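Local structure of putative fumarylacetoacetate hydrolase family protein (3S52) at residues G26-E31 against D166-I171; L152-E157 against D205-M210; P173-M178 against D188-G193. The protein is of unknown function but belongs, putatively, to the fumarylacetoacetate hydrolase family, with a largely beta fold and helices packed against its sheets. All coordinates share one frame; numbering follows the deposited sequence.

Contact 1: residues G26-E31 against D166-I171; sequences GSNYAE and DMITPI. With SO4 (sulfate ion), chain E.
In this mixed-sheet fold of the fumarylacetoacetate hydrolase family, the bend between strand 21-26 and helix 30-35 meets the loop that leads into helix 171-181, and Asn-28 ties the two together. Its CG stands anti to the backbone N (chi1 -152°), which lays the amide alongside the backbone of Thr-169. Asn-28 OD1 receives Thr-169 N at 2.8 Å, in the carbonyl plane and on a lone pair; Asn-28 ND2 returns a bond to Thr-169 O at 3.1 Å, nearly straight and flat in the amide plane. The side chain thus reads a backbone N-H and C=O together, as a neighbouring strand would. ND2 gives its other bond to Thr-192 O, and OD1 takes a second one from water 1, which also bonds Thr-169 OG1, so both ends of the buried amide are gripped twice and its rotation is fixed. The backbone adds a third link: Ile-168 N donates to Asn-28 O over 2.8 Å, but from 31° above the carbonyl plane. Next to this tight part, the extended selenomethionine chain of Met-167 runs beside the Tyr-29 ring, its CG 3.7 Å from Tyr-29 CZ, while the backbone N of Met-167 lies over one ring face.

The contact loosens toward Ala-30, Glu-31 and Asp-166, on the solvent side. Ile-168 CD1 only grazes Ala-30 CB at 4.5 Å, and the carboxylates of Glu-31 and Asp-166 come near without touching. Water 2 bridges here, accepting from Ala-30 N in the first turn of the helix and donating to Asp-166 O. At the far end a sulfate ion, probably from the crystallisation liquor and also bound by His-32 and Lys-125, takes Ser-27 N on its O3 at 2.8 Å.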
loop_
_atom_site.group_PDB
_atom_site.type_symbol
_atom_site.label_atom_id
_atom_site.label_comp_id
_atom_site.label_asym_id
_atom_site.label_seq_id
_atom_site.Cartn_x
_atom_site.Cartn_y
_atom_site.Cartn_z
ATOM N N GLY A 26 12.699 2.659 -2.702
ATOM C CA GLY A 26 13.721 2.800 -1.670
ATOM C C GLY A 26 15.110 2.641 -2.262
ATOM O O GLY A 26 15.268 2.105 -3.362
ATOM N N SER A 27 16.123 3.110 -1.545
ATOM C CA SER A 27 17.498 2.912 -1.973
ATOM C C SER A 27 17.728 3.381 -3.397
ATOM O O SER A 27 18.331 2.650 -4.169
ATOM C CB SER A 27 17.880 1.423 -1.907
ATOM O OG SER A 27 17.604 0.879 -0.629
ATOM N N ASN A 28 17.229 4.562 -3.761
ATOM C CA ASN A 28 17.468 5.087 -5.114
ATOM C C ASN A 28 18.579 6.159 -5.291
ATOM O O ASN A 28 18.759 6.689 -6.376
ATOM C CB ASN A 28 16.150 5.494 -5.783
ATOM C CG ASN A 28 16.208 5.401 -7.304
ATOM O OD1 ASN A 28 16.847 4.510 -7.864
ATOM N ND2 ASN A 28 15.522 6.316 -7.977
ATOM N N TYR A 29 19.294 6.490 -4.219
ATOM C CA TYR A 29 20.457 7.380 -4.284
ATOM C C TYR A 29 21.615 6.727 -3.524
ATOM O O TYR A 29 21.451 6.323 -2.364
ATOM C CB TYR A 29 20.154 8.733 -3.622
ATOM C CG TYR A 29 19.202 9.628 -4.370
ATOM C CD1 TYR A 29 17.848 9.336 -4.432
ATOM C CD2 TYR A 29 19.650 10.789 -4.994
ATOM C CE1 TYR A 29 16.965 10.168 -5.123
ATOM C CE2 TYR A 29 18.769 11.622 -5.680
ATOM C CZ TYR A 29 17.427 11.304 -5.725
ATOM O OH TYR A 29 16.537 12.112 -6.387
ATOM N N ALA A 30 22.779 6.636 -4.153
ATOM C CA ALA A 30 23.910 5.914 -3.555
ATOM C C ALA A 30 24.341 6.435 -2.183
ATOM O O ALA A 30 24.641 5.648 -1.287
ATOM C CB ALA A 30 25.096 5.887 -4.512
ATOM N N GLU A 31 24.375 7.755 -2.013
ATOM C CA GLU A 31 24.775 8.325 -0.733
ATOM C C GLU A 31 23.752 8.045 0.375
ATOM O O GLU A 31 24.108 7.988 1.550
ATOM C CB GLU A 31 25.085 9.822 -0.866
ATOM C CG GLU A 31 26.378 10.077 -1.646
ATOM C CD GLU A 31 26.720 11.554 -1.800
ATOM O OE1 GLU A 31 26.105 12.231 -2.659
ATOM O OE2 GLU A 31 27.618 12.034 -1.067
ATOM N N ASP A 166 21.134 12.203 -9.634
ATOM C CA ASP A 166 21.843 11.171 -8.891
ATOM C C ASP A 166 20.996 9.911 -8.685
ATOM O O ASP A 166 21.458 8.941 -8.098
ATOM C CB ASP A 166 22.371 11.724 -7.558
ATOM C CG ASP A 166 23.500 12.743 -7.757
ATOM O OD1 ASP A 166 24.227 12.638 -8.769
ATOM O OD2 ASP A 166 23.664 13.650 -6.919
HETATM N N MSE A 167 19.764 9.914 -9.184
HETATM C CA MSE A 167 18.937 8.704 -9.109
HETATM C C MSE A 167 19.669 7.519 -9.721
HETATM O O MSE A 167 20.251 7.641 -10.799
HETATM C CB MSE A 167 17.590 8.896 -9.824
HETATM C CG MSE A 167 16.634 9.767 -9.033
HETATM SE SE MSE A 167 14.921 10.088 -9.913
HETATM C CE MSE A 167 14.248 11.416 -8.707
ATOM N N ILE A 168 19.637 6.383 -9.030
ATOM C CA ILE A 168 20.220 5.144 -9.541
ATOM C C ILE A 168 19.353 4.586 -10.663
ATOM O O ILE A 168 19.857 4.233 -11.716
ATOM C CB ILE A 168 20.402 4.091 -8.418
ATOM C CG1 ILE A 168 21.540 4.511 -7.471
ATOM C CG2 ILE A 168 20.660 2.712 -9.013
ATOM C CD1 ILE A 168 21.605 3.684 -6.184
ATOM N N THR A 169 18.045 4.525 -10.444
ATOM C CA THR A 169 17.128 4.204 -11.529
ATOM C C THR A 169 16.366 5.482 -11.885
ATOM O O THR A 169 15.630 6.004 -11.058
ATOM C CB THR A 169 16.131 3.085 -11.131
ATOM O OG1 THR A 169 16.842 1.978 -10.554
ATOM C CG2 THR A 169 15.334 2.596 -12.361
ATOM N N PRO A 170 16.575 6.011 -13.106
ATOM C CA PRO A 170 15.962 7.265 -13.551
ATOM C C PRO A 170 14.441 7.157 -13.595
ATOM O O PRO A 170 13.914 6.043 -13.621
ATOM C CB PRO A 170 16.519 7.437 -14.967
ATOM C CG PRO A 170 17.768 6.653 -14.966
ATOM C CD PRO A 170 17.431 5.442 -14.158
ATOM N N ILE A 171 13.760 8.302 -13.604
ATOM C CA ILE A 171 12.299 8.368 -13.497
ATOM C C ILE A 171 11.524 7.476 -14.465
ATOM O O ILE A 171 10.643 6.712 -14.063
ATOM C CB ILE A 171 11.809 9.822 -13.689
ATOM C CG1 ILE A 171 12.263 10.703 -12.516
ATOM C CG2 ILE A 171 10.304 9.866 -13.860
ATOM C CD1 ILE A 171 12.136 12.191 -12.810
HETATM S S SO4 E . 14.725 3.731 2.186
HETATM O O1 SO4 E . 15.187 4.542 3.314
HETATM O O2 SO4 E . 13.300 3.931 1.999
HETATM O O3 SO4 E . 15.418 4.115 0.954
HETATM O O4 SO4 E . 14.995 2.320 2.507
HETATM O O HOH W 1 16.616 1.932 -7.851
HETATM O O HOH W 2 23.429 7.973 -6.488
#

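Contact 2: residues L152-E157 against D205-M210; sequences LTINGE and DMLKIM
The amide of Asn-155 and the carboxylate of Asp-205 stand 77° apart, almost perpendicular. Asn-155 ND2 donates within its own amide plane but arrives over the face of the carboxylate, meeting Asp-205 OD1 at 3.0 Å and 68° out of plane. Ile-154 CG2 rests 3.9 Å from Asp-205 OD2, the oxygen that Gln-202 N holds. At the other end of the amide, Asn-155 OD1 accepts Met-206 N at 2.9 Å, while Asn-155 N donates to Met-206 O. With its left-handed backbone in a type I' turn, Asn-155 therefore uses a side-chain oxygen where a strand would offer its carbonyl, extending the antiparallel pairing into the hairpin bend.

Further along, Thr-153 and Lys-208 form a hydrogen-bonded pair with two straight bonds, the shorter being Lys-208 N to Thr-153 O at 2.8 Å. Leu-152, Ile-154, Leu-207 and Ile-209 fill the buried face, where Leu-152 CD1 presses on Ile-209 CG1 at 3.6 Å. That face packs on strand 70-80 through His-72 and Ile-74; within the four-stranded antiparallel sheet, 149-154 and 206-211 are the central strands, flanked by 157-163 and 214-219.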
loop_
_atom_site.group_PDB
_atom_site.type_symbol
_atom_site.label_atom_id
_atom_site.label_comp_id
_atom_site.label_asym_id
_atom_site.label_seq_id
_atom_site.Cartn_x
_atom_site.Cartn_y
_atom_site.Cartn_z
ATOM N N LEU A 152 15.966 20.603 1.754
ATOM C CA LEU A 152 15.132 20.635 2.935
ATOM C C LEU A 152 15.957 21.315 3.978
ATOM O O LEU A 152 17.070 20.886 4.246
ATOM C CB LEU A 152 14.798 19.222 3.408
ATOM C CG LEU A 152 14.108 19.144 4.772
ATOM C CD1 LEU A 152 12.774 19.902 4.722
ATOM C CD2 LEU A 152 13.887 17.701 5.191
ATOM N N THR A 153 15.415 22.397 4.526
ATOM C CA THR A 153 16.047 23.157 5.590
ATOM C C THR A 153 15.155 23.001 6.814
ATOM O O THR A 153 13.943 23.168 6.724
ATOM C CB THR A 153 16.139 24.652 5.213
ATOM O OG1 THR A 153 17.012 24.807 4.086
ATOM C CG2 THR A 153 16.676 25.468 6.346
ATOM N N ILE A 154 15.750 22.635 7.943
ATOM C CA ILE A 154 15.005 22.509 9.183
ATOM C C ILE A 154 15.624 23.420 10.235
ATOM O O ILE A 154 16.822 23.321 10.527
ATOM C CB ILE A 154 14.972 21.051 9.668
ATOM C CG1 ILE A 154 14.146 20.197 8.705
ATOM C CG2 ILE A 154 14.360 20.952 11.050
ATOM C CD1 ILE A 154 14.008 18.763 9.150
ATOM N N ASN A 155 14.801 24.315 10.773
ATOM C CA ASN A 155 15.235 25.329 11.733
ATOM C C ASN A 155 16.459 26.073 11.223
ATOM O O ASN A 155 17.437 26.255 11.947
ATOM C CB ASN A 155 15.506 24.718 13.121
ATOM C CG ASN A 155 14.326 23.925 13.659
ATOM O OD1 ASN A 155 13.158 24.273 13.436
ATOM N ND2 ASN A 155 14.624 22.854 14.387
ATOM N N GLY A 156 16.406 26.494 9.963
ATOM C CA GLY A 156 17.468 27.300 9.380
ATOM C C GLY A 156 18.730 26.555 8.979
ATOM O O GLY A 156 19.681 27.165 8.491
ATOM N N GLU A 157 18.745 25.237 9.173
ATOM C CA GLU A 157 19.917 24.426 8.849
ATOM C C GLU A 157 19.626 23.455 7.705
ATOM O O GLU A 157 18.643 22.711 7.742
ATOM C CB GLU A 157 20.347 23.624 10.077
ATOM C CG GLU A 157 21.475 22.654 9.788
ATOM C CD GLU A 157 21.667 21.617 10.883
ATOM O OE1 GLU A 157 21.187 21.836 12.015
ATOM O OE2 GLU A 157 22.298 20.575 10.605
ATOM N N ASP A 205 9.545 21.915 14.938
ATOM C CA ASP A 205 10.512 22.220 13.888
ATOM C C ASP A 205 9.841 23.003 12.774
ATOM O O ASP A 205 8.673 22.772 12.460
ATOM C CB ASP A 205 11.104 20.953 13.287
ATOM C CG ASP A 205 12.092 20.261 14.215
ATOM O OD1 ASP A 205 12.523 20.858 15.228
ATOM O OD2 ASP A 205 12.450 19.111 13.902
HETATM N N MSE A 206 10.590 23.935 12.197
HETATM C CA MSE A 206 10.158 24.679 11.025
HETATM C C MSE A 206 10.852 24.111 9.800
HETATM O O MSE A 206 12.072 23.931 9.790
HETATM C CB MSE A 206 10.545 26.143 11.162
HETATM C CG MSE A 206 9.593 26.978 11.992
HETATM SE SE MSE A 206 10.310 28.779 12.181
HETATM C CE MSE A 206 10.910 29.093 10.356
ATOM N N LEU A 207 10.076 23.845 8.761
ATOM C CA LEU A 207 10.621 23.272 7.551
ATOM C C LEU A 207 10.541 24.265 6.410
ATOM O O LEU A 207 9.510 24.902 6.209
ATOM C CB LEU A 207 9.837 22.022 7.174
ATOM C CG LEU A 207 10.256 20.697 7.801
ATOM C CD1 LEU A 207 10.294 20.806 9.315
ATOM C CD2 LEU A 207 9.311 19.591 7.344
ATOM N N LYS A 208 11.627 24.399 5.666
ATOM C CA LYS A 208 11.565 25.108 4.388
ATOM C C LYS A 208 11.960 24.117 3.315
ATOM O O LYS A 208 13.043 23.531 3.379
ATOM C CB LYS A 208 12.506 26.311 4.359
ATOM C CG LYS A 208 12.584 26.959 2.985
ATOM C CD LYS A 208 13.605 28.079 2.939
ATOM C CE LYS A 208 13.438 29.020 4.115
ATOM N NZ LYS A 208 12.039 29.517 4.237
ATOM N N ILE A 209 11.079 23.911 2.343
ATOM C CA ILE A 209 11.322 22.893 1.337
ATOM C C ILE A 209 11.397 23.550 -0.018
ATOM O O ILE A 209 10.565 24.384 -0.350
ATOM C CB ILE A 209 10.210 21.840 1.296
ATOM C CG1 ILE A 209 10.076 21.127 2.641
ATOM C CG2 ILE A 209 10.472 20.827 0.181
ATOM C CD1 ILE A 209 8.693 21.226 3.225
HETATM N N MSE A 210 12.382 23.168 -0.814
HETATM C CA MSE A 210 12.508 23.770 -2.132
HETATM C C MSE A 210 12.635 22.750 -3.242
HETATM O O MSE A 210 13.319 21.733 -3.095
HETATM C CB MSE A 210 13.664 24.745 -2.171
HETATM C CG MSE A 210 13.271 26.130 -1.700
HETATM SE SE MSE A 210 14.803 27.317 -1.693
HETATM C CE MSE A 210 15.402 26.932 0.114
#

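Contact 3: residues P173-M178 against D188-G193; sequences PLISYM and DIVLTG
Asp-188 OD2 is the best-held polar atom here, gripped twice: by a salt bridge from Lys-21 NZ and by a hydrogen bond from Arg-185 N, contacts likely to favour its charged form. It sits just before strand 189-191, on which helix 171-181 lies in a helix-on-sheet layer of the hydrolase-family fold. The axes of the segments pass 10.2 Å apart, and their directions differ by 118°, so the helix crosses the strand steeply instead of following it. No hydrogen bond joins the two; the contact is buried and apolar.

Val-190 is the point of meeting. Its CG1 stands anti to the backbone N (chi1 167°), and both methyl branches face the helix. The selenomethionine Met-178 comes at them tip to tip on a chain extended beyond CG, setting SE 3.6 Å from Val-190 CG1 and 3.8 Å from Val-190 CG2. One helical turn earlier, Ile-175 crosses the valine obliquely, with its CG1 4.0 Å from Val-190 CG1. Leu-174 is a looser partner, its CD2 reaching 4.3 Å from Thr-192 CA, just where the strand ends and where the Thr-192 hydroxyl turns to another partner, Leu-76 O on strand 70-80.

Leu-191 points the opposite way, onto strands 21-26 and 70-80 between which this short strand runs, so successive residues serve the two sides of the sheet; Tyr-177, turned off the strand, hydrogen-bonds through OH to Lys-123 of the second subunit. Beyond the valine, the selenomethionine's terminal methyl also meets backbone: Met-178 CE lies 4.0 Å from Leu-191 O.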
loop_
_atom_site.group_PDB
_atom_site.type_symbol
_atom_site.label_atom_id
_atom_site.label_comp_id
_atom_site.label_asym_id
_atom_site.label_seq_id
_atom_site.Cartn_x
_atom_site.Cartn_y
_atom_site.Cartn_z
ATOM N N PRO A 173 12.394 4.774 -16.732
ATOM C CA PRO A 173 12.504 3.328 -16.499
ATOM C C PRO A 173 11.953 2.887 -15.136
ATOM O O PRO A 173 11.476 1.756 -15.001
ATOM C CB PRO A 173 14.016 3.058 -16.570
ATOM C CG PRO A 173 14.688 4.441 -16.502
ATOM C CD PRO A 173 13.685 5.394 -17.094
ATOM N N LEU A 174 12.024 3.750 -14.129
ATOM C CA LEU A 174 11.498 3.369 -12.816
ATOM C C LEU A 174 9.983 3.166 -12.911
ATOM O O LEU A 174 9.428 2.146 -12.478
ATOM C CB LEU A 174 11.819 4.440 -11.759
ATOM C CG LEU A 174 11.273 4.199 -10.342
ATOM C CD1 LEU A 174 11.936 3.015 -9.679
ATOM C CD2 LEU A 174 11.463 5.455 -9.485
ATOM N N ILE A 175 9.313 4.144 -13.496
ATOM C CA ILE A 175 7.870 4.094 -13.570
ATOM C C ILE A 175 7.451 2.956 -14.488
ATOM O O ILE A 175 6.467 2.270 -14.236
ATOM C CB ILE A 175 7.266 5.433 -14.012
ATOM C CG1 ILE A 175 7.533 6.499 -12.950
ATOM C CG2 ILE A 175 5.769 5.290 -14.227
ATOM C CD1 ILE A 175 6.985 7.884 -13.319
ATOM N N SER A 176 8.223 2.738 -15.545
ATOM C CA SER A 176 7.959 1.619 -16.426
ATOM C C SER A 176 8.013 0.334 -15.611
ATOM O O SER A 176 7.096 -0.488 -15.648
ATOM C CB SER A 176 8.981 1.592 -17.566
ATOM O OG SER A 176 8.773 0.476 -18.402
ATOM N N TYR A 177 9.086 0.176 -14.851
ATOM C CA TYR A 177 9.239 -0.986 -13.985
ATOM C C TYR A 177 8.065 -1.174 -13.006
ATOM O O TYR A 177 7.481 -2.270 -12.936
ATOM C CB TYR A 177 10.577 -0.925 -13.239
ATOM C CG TYR A 177 10.788 -2.078 -12.288
ATOM C CD1 TYR A 177 11.032 -3.367 -12.759
ATOM C CD2 TYR A 177 10.720 -1.885 -10.920
ATOM C CE1 TYR A 177 11.216 -4.435 -11.876
ATOM C CE2 TYR A 177 10.910 -2.938 -10.029
ATOM C CZ TYR A 177 11.156 -4.207 -10.509
ATOM O OH TYR A 177 11.334 -5.240 -9.602
HETATM N N MSE A 178 7.709 -0.121 -12.270
HETATM C CA MSE A 178 6.587 -0.182 -11.317
HETATM C C MSE A 178 5.308 -0.687 -11.982
HETATM O O MSE A 178 4.546 -1.454 -11.403
HETATM C CB MSE A 178 6.298 1.192 -10.697
HETATM C CG MSE A 178 7.396 1.745 -9.814
HETATM SE SE MSE A 178 7.082 3.665 -9.420
HETATM C CE MSE A 178 8.420 3.858 -7.955
ATOM N N ASP A 188 -2.477 8.720 -9.654
ATOM C CA ASP A 188 -1.513 8.096 -8.756
ATOM C C ASP A 188 -0.254 8.944 -8.725
ATOM O O ASP A 188 0.014 9.713 -9.645
ATOM C CB ASP A 188 -1.190 6.649 -9.129
ATOM C CG ASP A 188 -2.300 5.668 -8.714
ATOM O OD1 ASP A 188 -3.181 6.025 -7.899
ATOM O OD2 ASP A 188 -2.283 4.525 -9.201
ATOM N N ILE A 189 0.513 8.804 -7.654
ATOM C CA ILE A 189 1.722 9.580 -7.481
ATOM C C ILE A 189 2.884 8.604 -7.373
ATOM O O ILE A 189 2.748 7.532 -6.775
ATOM C CB ILE A 189 1.628 10.440 -6.185
ATOM C CG1 ILE A 189 0.466 11.439 -6.270
ATOM C CG2 ILE A 189 2.934 11.142 -5.893
ATOM C CD1 ILE A 189 0.083 12.051 -4.914
ATOM N N VAL A 190 4.026 8.976 -7.943
ATOM C CA VAL A 190 5.229 8.173 -7.806
ATOM C C VAL A 190 6.273 8.978 -7.061
ATOM O O VAL A 190 6.532 10.139 -7.411
ATOM C CB VAL A 190 5.788 7.749 -9.165
ATOM C CG1 VAL A 190 7.209 7.189 -9.006
ATOM C CG2 VAL A 190 4.851 6.741 -9.824
ATOM N N LEU A 191 6.837 8.379 -6.011
ATOM C CA LEU A 191 7.939 8.988 -5.267
ATOM C C LEU A 191 9.225 8.366 -5.765
ATOM O O LEU A 191 9.308 7.146 -5.926
ATOM C CB LEU A 191 7.799 8.759 -3.759
ATOM C CG LEU A 191 6.629 9.471 -3.076
ATOM C CD1 LEU A 191 6.790 9.420 -1.548
ATOM C CD2 LEU A 191 6.526 10.905 -3.548
ATOM N N THR A 192 10.207 9.208 -6.052
ATOM C CA THR A 192 11.407 8.773 -6.757
ATOM C C THR A 192 12.639 8.514 -5.863
ATOM O O THR A 192 13.721 8.237 -6.371
ATOM C CB THR A 192 11.764 9.767 -7.871
ATOM O OG1 THR A 192 12.017 11.046 -7.280
ATOM C CG2 THR A 192 10.611 9.895 -8.857
ATOM N N GLY A 193 12.483 8.644 -4.553
ATOM C CA GLY A 193 13.543 8.289 -3.621
ATOM C C GLY A 193 14.202 9.497 -2.988
ATOM O O GLY A 193 14.050 10.625 -3.460
#

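In the fold
Contacts 1 and 3 are neighbours, their centres about 11 Å apart, and follow each other along the chain: the loop 166-171 leads directly into helix 171-181. They touch where Met-167 CE is pressed against Thr-192 OG1 at only 2.7 Å and where Tyr-29 packs on Gly-193, so the end of strand 189-191 serves both. Contact 2 lies about 23 Å from contact 1 and 26 Å from contact 3, centre to centre, in the separate four-stranded sheet. Its strands enclose contact 3 in sequence and alternate with the segments of contact 1. Strand 70-80 connects the regions, pairing with 189-191 and packing on the antiparallel sheet.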